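Local coordinates for endoglucanase EG-II (Hypocrea jecorina, PDB 3QR3), which probably hydrolyses internal beta-1,4-glucosidic bonds of cellulose, as an endoglucanase of glycosyl hydrolase family 5 with a TIM-barrel catalytic domain, at residues 67-72 with 84-89; 102-107 with 130-135. All blocks are in the same frame, centred on the assembly; numbering follows the deposited sequence.

How the interactions relate
Following the chain from the N terminus, the short helix 66-69 comes first, just after strand 59-64. Interaction 1 then closes a connection of 11 residues by setting residues 67-72 against helix 80-95. That helix leads into strand 99-104, where interaction 2 begins; its 22-residue connection ends when helix 122-136 returns to lie on the strand. The two contacts are therefore in series, neither nested nor crossed. They nevertheless meet in space, since L69 packs its CD1 on I104 CD1 at 3.7 Å and Y86 lies against V102. Interaction 1 ties helix 66-69 to helix 80-95, and interaction 2 ties helix 122-136 to strand 99-104, the two meeting between barrel and outer helices.

Interaction 1 of 2, residues 67-72 with 84-89; sequences QYLVNN and SKYDQL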
# COMPACT_ATOMS: atom_id res chain seq x y z
N GLN A 67 -14.54 5.31 -3.49
CA GLN A 67 -15.96 5.27 -3.83
C GLN A 67 -16.66 4.13 -3.13
O GLN A 67 -17.83 4.24 -2.75
CB GLN A 67 -16.16 5.17 -5.36
CG GLN A 67 -15.81 6.46 -6.11
CD GLN A 67 -14.34 6.54 -6.51
OE1 GLN A 67 -13.46 6.01 -5.81
NE2 GLN A 67 -14.07 7.19 -7.63
N TYR A 68 -15.95 3.02 -2.96
CA TYR A 68 -16.54 1.86 -2.30
C TYR A 68 -16.88 2.17 -0.83
O TYR A 68 -17.97 1.84 -0.35
CB TYR A 68 -15.59 0.65 -2.36
CG TYR A 68 -16.19 -0.53 -1.66
CD1 TYR A 68 -17.20 -1.28 -2.25
CD2 TYR A 68 -15.77 -0.89 -0.38
CE1 TYR A 68 -17.76 -2.35 -1.60
CE2 TYR A 68 -16.32 -1.96 0.28
CZ TYR A 68 -17.32 -2.69 -0.34
OH TYR A 68 -17.87 -3.75 0.32
N LEU A 69 -15.95 2.80 -0.13
CA LEU A 69 -16.10 3.00 1.31
C LEU A 69 -17.26 3.93 1.64
O LEU A 69 -17.93 3.77 2.65
CB LEU A 69 -14.80 3.52 1.94
CG LEU A 69 -13.66 2.50 2.00
CD1 LEU A 69 -12.42 3.11 2.62
CD2 LEU A 69 -14.07 1.23 2.76
N VAL A 70 -17.50 4.92 0.77
CA VAL A 70 -18.58 5.86 1.00
C VAL A 70 -19.76 5.58 0.07
O VAL A 70 -20.67 6.39 -0.05
CB VAL A 70 -18.11 7.31 0.82
CG1 VAL A 70 -17.09 7.68 1.90
CG2 VAL A 70 -17.54 7.52 -0.58
N ASN A 71 -19.74 4.42 -0.58
CA ASN A 71 -20.75 4.08 -1.59
C ASN A 71 -21.09 5.24 -2.52
O ASN A 71 -22.25 5.62 -2.67
CB ASN A 71 -22.03 3.53 -0.92
CG ASN A 71 -22.97 2.85 -1.92
OD1 ASN A 71 -22.54 2.16 -2.84
ND2 ASN A 71 -24.27 3.03 -1.72
N ASN A 72 -20.06 5.81 -3.14
CA ASN A 72 -20.22 6.90 -4.11
C ASN A 72 -20.74 8.23 -3.57
O ASN A 72 -21.03 9.14 -4.35
CB ASN A 72 -21.07 6.44 -5.29
CG ASN A 72 -20.44 5.26 -6.02
OD1 ASN A 72 -19.34 5.37 -6.58
ND2 ASN A 72 -21.12 4.12 -6.01
N SER A 84 -18.26 -2.45 6.87
CA SER A 84 -18.43 -3.73 7.54
C SER A 84 -17.70 -4.87 6.81
O SER A 84 -17.03 -5.70 7.42
CB SER A 84 -19.93 -4.05 7.66
OG SER A 84 -20.13 -5.33 8.24
N LYS A 85 -17.86 -4.92 5.49
CA LYS A 85 -17.18 -5.91 4.67
C LYS A 85 -15.66 -5.68 4.69
O LYS A 85 -14.89 -6.59 4.94
CB LYS A 85 -17.70 -5.87 3.23
CG LYS A 85 -19.14 -6.37 3.06
CD LYS A 85 -19.26 -7.85 3.44
CE LYS A 85 -20.66 -8.39 3.15
NZ LYS A 85 -20.71 -9.87 3.27
N TYR A 86 -15.24 -4.45 4.43
CA TYR A 86 -13.81 -4.14 4.41
C TYR A 86 -13.16 -4.41 5.77
O TYR A 86 -12.05 -4.92 5.85
CB TYR A 86 -13.58 -2.69 3.98
CG TYR A 86 -12.12 -2.32 3.87
CD1 TYR A 86 -11.33 -2.84 2.86
CD2 TYR A 86 -11.54 -1.43 4.77
CE1 TYR A 86 -9.99 -2.50 2.74
CE2 TYR A 86 -10.21 -1.07 4.66
CZ TYR A 86 -9.44 -1.60 3.65
OH TYR A 86 -8.12 -1.25 3.55
N ASP A 87 -13.88 -4.10 6.84
CA ASP A 87 -13.32 -4.33 8.18
C ASP A 87 -13.06 -5.80 8.46
O ASP A 87 -12.18 -6.14 9.26
CB ASP A 87 -14.20 -3.73 9.28
CG ASP A 87 -13.53 -3.79 10.65
OD1 ASP A 87 -12.37 -3.35 10.76
OD2 ASP A 87 -14.14 -4.29 11.62
N GLN A 88 -13.82 -6.69 7.82
CA GLN A 88 -13.57 -8.12 8.02
C GLN A 88 -12.18 -8.48 7.53
O GLN A 88 -11.49 -9.29 8.15
CB GLN A 88 -14.61 -8.99 7.29
CG GLN A 88 -16.00 -8.95 7.88
CD GLN A 88 -17.01 -9.72 7.02
OE1 GLN A 88 -16.66 -10.67 6.33
NE2 GLN A 88 -18.26 -9.29 7.07
N LEU A 89 -11.76 -7.88 6.42
CA LEU A 89 -10.43 -8.16 5.89
C LEU A 89 -9.36 -7.52 6.80
O LEU A 89 -8.33 -8.13 7.10
CB LEU A 89 -10.33 -7.64 4.45
CG LEU A 89 -9.02 -7.93 3.71
CD1 LEU A 89 -8.82 -9.44 3.59
CD2 LEU A 89 -9.03 -7.26 2.34
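Apolar contact between L69 and Y86 joins helix 66-69 to helix 80-95. Methyl CD2 of L69 lies 4.1 Å from Y86 CB and 4.2 Å from Y86 CD2, meeting the root of the tyrosine and its ring obliquely. A leucine suits this buried place: its CB does not point at the other helix, but its forked apolar end reaches Y86, V64 and I104. With CG anti to the backbone N (chi1 -177°), the Y86 ring extends inward over strand 59-64, where its hydroxyl is hydrogen-bonded to L62 O.

In the TIM barrel, the first helix follows strand 59-64 and the second lies on the outside. A Schellman motif ends the short helix: N72 N bonds to Q67 O (2.8 Å) and N71 N to Y68 O (3.1 Å), with N71 adopting a positive phi. Asparagine tolerates that backbone conformation well.

A polar tip on an aliphatic stem makes the second side-chain contact, Y68 OH approaching K85 CB at 3.6 Å. The lysine chain bends at chi2 (-63°) and leads its ammonium away to F35, which offers its carbonyl oxygen and, in a cation-pi contact, its ring. F13 adjoins both tyrosines, edge-to-face with Y86.

Interaction 2 of 2, residues 102-107 with 130-135; sequences VDIHNY and SQLASK
L132 points the end of its side chain at the strand, and one methyl, CD1, meets both strand partners: I104 CD1 at 4.3 Å and V102 CG1 at 4.4 Å. Its chain runs extended, with CD1 anti to CA (chi2 170°), which brings that methyl to the two strand side chains. V102 and I104 are two residues apart, so both direct their side chains to the same face of the strand, toward the helix. Both are beta-branched, as suits a strand; the valine meets L132 CD1 with CG1, a methyl on its CB, while the isoleucine reaches it with its own CD1, one carbon further out.

D103, between them, faces the other way, into the barrel. D103 OD2 accepts a hydrogen bond from H105 ND1 at 2.7 Å, using the syn lone pair. The bond is fairly straight, 157° at the hydrogen; D103 CG lies at the edge of the imidazole and OD2 is 14° out of the ring plane, which should restrict rotation of the ring. H105 is also the centre of an inverse gamma turn just beyond the strand end.

Strand 99-104, helix 122-136 and the adjacent parallel strand 142-145 form a beta-alpha-beta crossover, the repeating element of the TIM barrel; V102 shares backbone hydrogen bonds with W143 and G145. W129 and L128, on the same helix as L132, also pack against I104. With no hydrogen bond or salt bridge across it, the helix-strand contact depends on dispersion and the burial of aliphatic groups, while the polar pair of D103 and H105 is kept apart from it.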
# COMPACT_ATOMS: atom_id res chain seq x y z
N VAL A 102 -4.24 0.24 5.36
CA VAL A 102 -5.48 0.64 4.69
C VAL A 102 -5.07 1.57 3.56
O VAL A 102 -4.51 2.64 3.80
CB VAL A 102 -6.43 1.35 5.67
CG1 VAL A 102 -7.64 1.97 4.94
CG2 VAL A 102 -6.89 0.37 6.75
N ASP A 103 -5.29 1.14 2.32
CA ASP A 103 -4.79 1.88 1.16
C ASP A 103 -5.94 2.37 0.30
O ASP A 103 -6.68 1.56 -0.27
CB ASP A 103 -3.85 1.00 0.32
CG ASP A 103 -3.81 1.40 -1.15
OD1 ASP A 103 -3.65 2.60 -1.45
OD2 ASP A 103 -3.94 0.50 -2.02
N ILE A 104 -6.10 3.69 0.22
CA ILE A 104 -7.13 4.28 -0.63
C ILE A 104 -6.58 4.34 -2.05
O ILE A 104 -5.67 5.10 -2.34
CB ILE A 104 -7.54 5.68 -0.13
CG1 ILE A 104 -8.03 5.59 1.32
CG2 ILE A 104 -8.65 6.26 -0.99
CD1 ILE A 104 -9.27 4.72 1.49
N HIS A 105 -7.12 3.51 -2.94
CA HIS A 105 -6.47 3.25 -4.23
C HIS A 105 -6.98 4.23 -5.30
O HIS A 105 -7.60 3.82 -6.28
CB HIS A 105 -6.73 1.80 -4.65
CG HIS A 105 -5.58 1.14 -5.35
ND1 HIS A 105 -4.41 0.80 -4.71
CD2 HIS A 105 -5.43 0.77 -6.64
CE1 HIS A 105 -3.58 0.24 -5.58
NE2 HIS A 105 -4.18 0.20 -6.76
N ASN A 106 -6.73 5.53 -5.11
CA ASN A 106 -7.40 6.53 -5.95
C ASN A 106 -6.57 7.53 -6.75
O ASN A 106 -7.13 8.43 -7.38
CB ASN A 106 -8.44 7.28 -5.13
CG ASN A 106 -9.77 6.58 -5.10
OD1 ASN A 106 -10.70 6.96 -5.81
ND2 ASN A 106 -9.87 5.53 -4.29
N TYR A 107 -5.25 7.39 -6.73
CA TYR A 107 -4.37 8.21 -7.57
C TYR A 107 -4.60 9.71 -7.35
O TYR A 107 -4.45 10.51 -8.27
CB TYR A 107 -4.57 7.83 -9.04
CG TYR A 107 -4.42 6.35 -9.28
CD1 TYR A 107 -5.50 5.49 -9.16
CD2 TYR A 107 -3.18 5.80 -9.62
CE1 TYR A 107 -5.36 4.13 -9.36
CE2 TYR A 107 -3.04 4.43 -9.83
CZ TYR A 107 -4.13 3.61 -9.70
OH TYR A 107 -4.01 2.25 -9.90
N SER A 130 -10.83 11.05 8.51
CA SER A 130 -11.22 11.31 9.89
C SER A 130 -12.08 10.15 10.40
O SER A 130 -11.92 9.68 11.53
CB SER A 130 -11.97 12.64 9.98
OG SER A 130 -12.26 12.97 11.32
N GLN A 131 -12.98 9.68 9.55
CA GLN A 131 -13.84 8.57 9.92
C GLN A 131 -13.07 7.26 10.09
O GLN A 131 -13.31 6.53 11.05
CB GLN A 131 -14.95 8.38 8.88
CG GLN A 131 -15.93 9.54 8.83
CD GLN A 131 -16.98 9.32 7.78
OE1 GLN A 131 -17.94 8.60 8.00
NE2 GLN A 131 -16.79 9.92 6.62
N LEU A 132 -12.17 6.97 9.17
CA LEU A 132 -11.35 5.77 9.29
C LEU A 132 -10.49 5.82 10.56
O LEU A 132 -10.37 4.84 11.27
CB LEU A 132 -10.48 5.59 8.05
CG LEU A 132 -11.27 5.23 6.79
CD1 LEU A 132 -10.38 5.31 5.55
CD2 LEU A 132 -11.87 3.84 6.96
N ALA A 133 -9.90 6.98 10.82
CA ALA A 133 -9.07 7.15 12.01
C ALA A 133 -9.89 6.93 13.28
O ALA A 133 -9.44 6.29 14.22
CB ALA A 133 -8.44 8.53 12.02
N SER A 134 -11.09 7.50 13.32
CA SER A 134 -11.97 7.31 14.47
C SER A 134 -12.30 5.82 14.67
O SER A 134 -12.27 5.31 15.79
CB SER A 134 -13.26 8.11 14.30
OG SER A 134 -14.14 7.89 15.39
N LYS A 135 -12.59 5.13 13.57
CA LYS A 135 -12.90 3.70 13.66
C LYS A 135 -11.71 2.92 14.21
O LYS A 135 -11.87 2.03 15.04
CB LYS A 135 -13.29 3.14 12.29
CG LYS A 135 -13.64 1.65 12.31
CD LYS A 135 -14.23 1.20 10.98
CE LYS A 135 -14.77 -0.23 11.07
NZ LYS A 135 -16.00 -0.32 11.91